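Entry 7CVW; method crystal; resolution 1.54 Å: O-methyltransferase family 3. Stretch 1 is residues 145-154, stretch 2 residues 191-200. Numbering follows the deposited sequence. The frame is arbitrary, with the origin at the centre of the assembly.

Stretch 1 (145-154) YTEYFQWALR
Stretch 2, residues 191-200: AMLGANTAVD

Contact between residues 145-154 and 191-200 of an O-methyltransferase family 3 protein, two stretches of one chain packed mainly by side chains, with no hydrogen bond between them and 337 Å² buried in total. Stretch 1 is helical, with phi/psi near -60/-40 up to Leu-153 and Arg-154 at -63/-23. Stretch 2 begins helical, has Ala-195 at -96/-8, passes through a loop (Asn-196 -86/124, Thr-197 -95/-2, Ala-198 -88/-12) and enters a strand at Val-199 (-136/158). The two helix axes approach to 10.6 Å with their N-to-C directions 38° apart, so both stretches run broadly the same way: Thr-146 CA lies 6.7 Å from Met-192 CA, and Leu-153 CA lies 8.2 Å from Ala-198 CA. Contacts from stretch 1 come from Thr-146, Phe-149, Gln-150 and Leu-153, a spacing that gathers them on one side of the helix; Tyr-148, Trp-151 and Ala-152 are out of reach. At the start, Thr-146 (chi1 m) points sideways and offers its methyl, CG2, to Met-192 CG at 4.0 Å, a small apolar contact where the backbones are close.

Phe-149 (chi1 t, chi2 85°) points toward stretch 2 and is the hub, its buried ring touching four residues. Met-192 (chi1 t, chi2 m, chi3 m) folds its flexible chain against it, placing CE 3.6 Å from Phe-149 CD2 and SD 4.6 Å from the ring centroid, 43° off the normal, an oblique sulfur-aromatic contact. Leu-193 (t, p) starts sideways but brings CD1 to 3.7 Å from Phe-149 CZ, also obliquely. At the ring edge lie Val-199 CG1, 3.9 Å from Phe-149 CZ, and Asn-196 ND2, 3.9 Å from Phe-149 CE2.

Gln-150 (m, m, chi3 -44°) leaves its CA sideways, but its end comes nearer: NE2 sits 3.5 Å from Met-192 SD, while a weak hydrogen bond joins Gln-150 NE2 to Thr-146 O (3.4 Å) within its own helix. Its amide thus borders the apolar cluster while keeping a polar partner.

Leu-153 (m, t) points toward the loop and strand. Its CD1 meets Asn-196 ND2 at 3.9 Å and Ala-198 CB at 4.3 Å; its CD2 meets Val-199 CG1 at 3.9 Å. Val-199 (chi1 m) touches both Leu-153 and Phe-149, with CG1 the closest atom in each case. Asn-196 (chi1 t, chi2 -71°) suits the turn because its OD1 accepts Ala-198 N at 2.8 Å, while its ND2 makes a weak hydrogen bond to Met-192 SD at 3.7 Å.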

# COMPACT_ATOMS: atom_id res chain seq x y z
N TYR A 145 8.15 16.28 11.05
CA TYR A 145 7.90 14.85 10.74
C TYR A 145 9.09 14.00 11.20
O TYR A 145 8.90 12.93 11.76
CB TYR A 145 7.73 14.61 9.25
CG TYR A 145 6.32 14.54 8.74
CD1 TYR A 145 5.30 15.32 9.28
CD2 TYR A 145 6.03 13.78 7.62
CE1 TYR A 145 4.01 15.26 8.78
CE2 TYR A 145 4.75 13.72 7.10
CZ TYR A 145 3.74 14.48 7.67
OH TYR A 145 2.47 14.47 7.15
N THR A 146 10.31 14.47 10.97
CA THR A 146 11.53 13.72 11.36
C THR A 146 11.48 13.37 12.85
O THR A 146 11.72 12.23 13.19
CB THR A 146 12.79 14.51 10.97
OG1 THR A 146 12.81 14.67 9.55
CG2 THR A 146 14.05 13.81 11.42
N GLU A 147 11.16 14.35 13.70
CA GLU A 147 11.12 14.12 15.16
C GLU A 147 9.89 13.29 15.55
O GLU A 147 9.98 12.46 16.43
CB GLU A 147 11.15 15.45 15.88
CG GLU A 147 12.51 16.11 15.77
CD GLU A 147 12.93 16.52 14.38
OE1 GLU A 147 12.17 17.29 13.73
OE2 GLU A 147 14.04 16.07 13.93
N TYR A 148 8.76 13.49 14.88
CA TYR A 148 7.56 12.68 15.13
C TYR A 148 7.88 11.19 14.92
O TYR A 148 7.42 10.32 15.68
CB TYR A 148 6.40 13.15 14.26
CG TYR A 148 5.85 14.52 14.55
CD1 TYR A 148 6.00 15.10 15.79
CD2 TYR A 148 5.12 15.19 13.58
CE1 TYR A 148 5.43 16.33 16.07
CE2 TYR A 148 4.55 16.43 13.84
CZ TYR A 148 4.71 16.99 15.10
OH TYR A 148 4.18 18.20 15.38
N PHE A 149 8.67 10.89 13.89
CA PHE A 149 9.03 9.50 13.57
C PHE A 149 9.87 8.91 14.71
O PHE A 149 9.67 7.74 15.07
CB PHE A 149 9.76 9.41 12.24
CG PHE A 149 9.85 8.01 11.68
CD1 PHE A 149 8.81 7.49 10.92
CD2 PHE A 149 10.95 7.21 11.93
CE1 PHE A 149 8.89 6.23 10.36
CE2 PHE A 149 11.02 5.94 11.37
CZ PHE A 149 9.99 5.45 10.60
N GLN A 150 10.78 9.69 15.30
CA GLN A 150 11.60 9.18 16.42
C GLN A 150 10.71 8.85 17.61
O GLN A 150 10.89 7.83 18.23
CB GLN A 150 12.68 10.17 16.83
CG GLN A 150 13.56 10.63 15.67
CD GLN A 150 14.11 9.52 14.81
OE1 GLN A 150 14.58 8.50 15.31
NE2 GLN A 150 14.02 9.71 13.50
N TRP A 151 9.73 9.70 17.92
CA TRP A 151 8.76 9.43 19.00
C TRP A 151 7.90 8.22 18.64
O TRP A 151 7.65 7.37 19.50
CB TRP A 151 7.91 10.67 19.25
CG TRP A 151 8.61 11.74 20.03
CD1 TRP A 151 9.05 12.94 19.58
CD2 TRP A 151 9.01 11.67 21.41
NE1 TRP A 151 9.66 13.64 20.59
CE2 TRP A 151 9.66 12.88 21.72
CE3 TRP A 151 8.87 10.70 22.42
CZ2 TRP A 151 10.17 13.17 22.98
CZ3 TRP A 151 9.37 10.99 23.67
CH2 TRP A 151 10.02 12.19 23.94
N ALA A 152 7.49 8.10 17.39
CA ALA A 152 6.68 6.95 16.92
C ALA A 152 7.45 5.66 17.21
O ALA A 152 6.84 4.69 17.71
CB ALA A 152 6.33 7.11 15.47
N LEU A 153 8.76 5.62 16.98
CA LEU A 153 9.55 4.38 17.25
C LEU A 153 9.52 4.05 18.74
O LEU A 153 9.43 2.86 19.10
CB LEU A 153 10.98 4.59 16.75
CG LEU A 153 11.13 4.63 15.23
CD1 LEU A 153 12.58 4.92 14.85
CD2 LEU A 153 10.69 3.33 14.61
N ARG A 154 9.58 5.06 19.60
CA ARG A 154 9.51 4.85 21.07
C ARG A 154 8.14 4.25 21.45
O ARG A 154 8.05 3.66 22.52
CB ARG A 154 9.76 6.18 21.78
CG ARG A 154 11.22 6.60 21.81
CD ARG A 154 11.82 6.26 23.17
NE ARG A 154 11.97 7.47 23.97
CZ ARG A 154 11.89 7.53 25.29
NH1 ARG A 154 11.60 6.45 26.01
NH2 ARG A 154 12.07 8.69 25.89
N ALA A 191 15.11 11.78 3.93
CA ALA A 191 16.55 11.51 4.18
C ALA A 191 16.72 10.66 5.45
O ALA A 191 17.53 9.73 5.45
CB ALA A 191 17.33 12.80 4.30
N MET A 192 16.02 11.02 6.52
CA MET A 192 16.04 10.27 7.79
C MET A 192 15.60 8.85 7.49
O MET A 192 16.25 7.90 7.97
CB MET A 192 15.14 10.93 8.83
CG MET A 192 15.08 10.18 10.14
SD MET A 192 13.90 8.80 10.12
CE MET A 192 12.35 9.59 9.66
N LEU A 193 14.55 8.70 6.70
CA LEU A 193 13.98 7.36 6.48
C LEU A 193 14.99 6.51 5.70
O LEU A 193 15.18 5.33 6.08
CB LEU A 193 12.63 7.57 5.77
CG LEU A 193 11.71 6.36 5.77
CD1 LEU A 193 11.44 5.87 7.18
CD2 LEU A 193 10.45 6.72 5.02
N GLY A 194 15.67 7.09 4.70
CA GLY A 194 16.72 6.40 3.93
C GLY A 194 17.88 5.99 4.81
O GLY A 194 18.60 5.05 4.40
N ALA A 195 18.12 6.68 5.93
CA ALA A 195 19.28 6.42 6.82
C ALA A 195 18.87 5.51 7.98
O ALA A 195 19.73 5.13 8.76
CB ALA A 195 19.83 7.74 7.35
N ASN A 196 17.58 5.20 8.14
CA ASN A 196 17.08 4.58 9.38
C ASN A 196 17.25 3.06 9.30
O ASN A 196 16.66 2.45 8.39
CB ASN A 196 15.64 5.00 9.63
CG ASN A 196 15.19 4.67 11.03
OD1 ASN A 196 15.01 3.49 11.34
ND2 ASN A 196 14.93 5.69 11.82
N THR A 197 17.94 2.47 10.28
CA THR A 197 18.21 1.01 10.34
C THR A 197 17.17 0.31 11.22
O THR A 197 17.27 -0.91 11.32
CB THR A 197 19.61 0.74 10.88
OG1 THR A 197 19.68 1.33 12.17
CG2 THR A 197 20.68 1.35 10.00
N ALA A 198 16.22 1.03 11.84
CA ALA A 198 15.21 0.43 12.76
C ALA A 198 13.99 -0.03 11.96
O ALA A 198 13.12 -0.66 12.55
CB ALA A 198 14.81 1.43 13.82
N VAL A 199 13.86 0.37 10.69
CA VAL A 199 12.63 0.07 9.90
C VAL A 199 13.01 -0.42 8.50
O VAL A 199 14.14 -0.11 8.02
CB VAL A 199 11.70 1.29 9.76
CG1 VAL A 199 11.25 1.84 11.10
CG2 VAL A 199 12.31 2.39 8.89
N ASP A 200 12.07 -1.12 7.88
CA ASP A 200 12.02 -1.41 6.42
C ASP A 200 10.96 -0.48 5.82
O ASP A 200 9.84 -0.42 6.39
CB ASP A 200 11.67 -2.87 6.17
CG ASP A 200 12.71 -3.83 6.73
OD1 ASP A 200 13.90 -3.57 6.52
OD2 ASP A 200 12.33 -4.83 7.37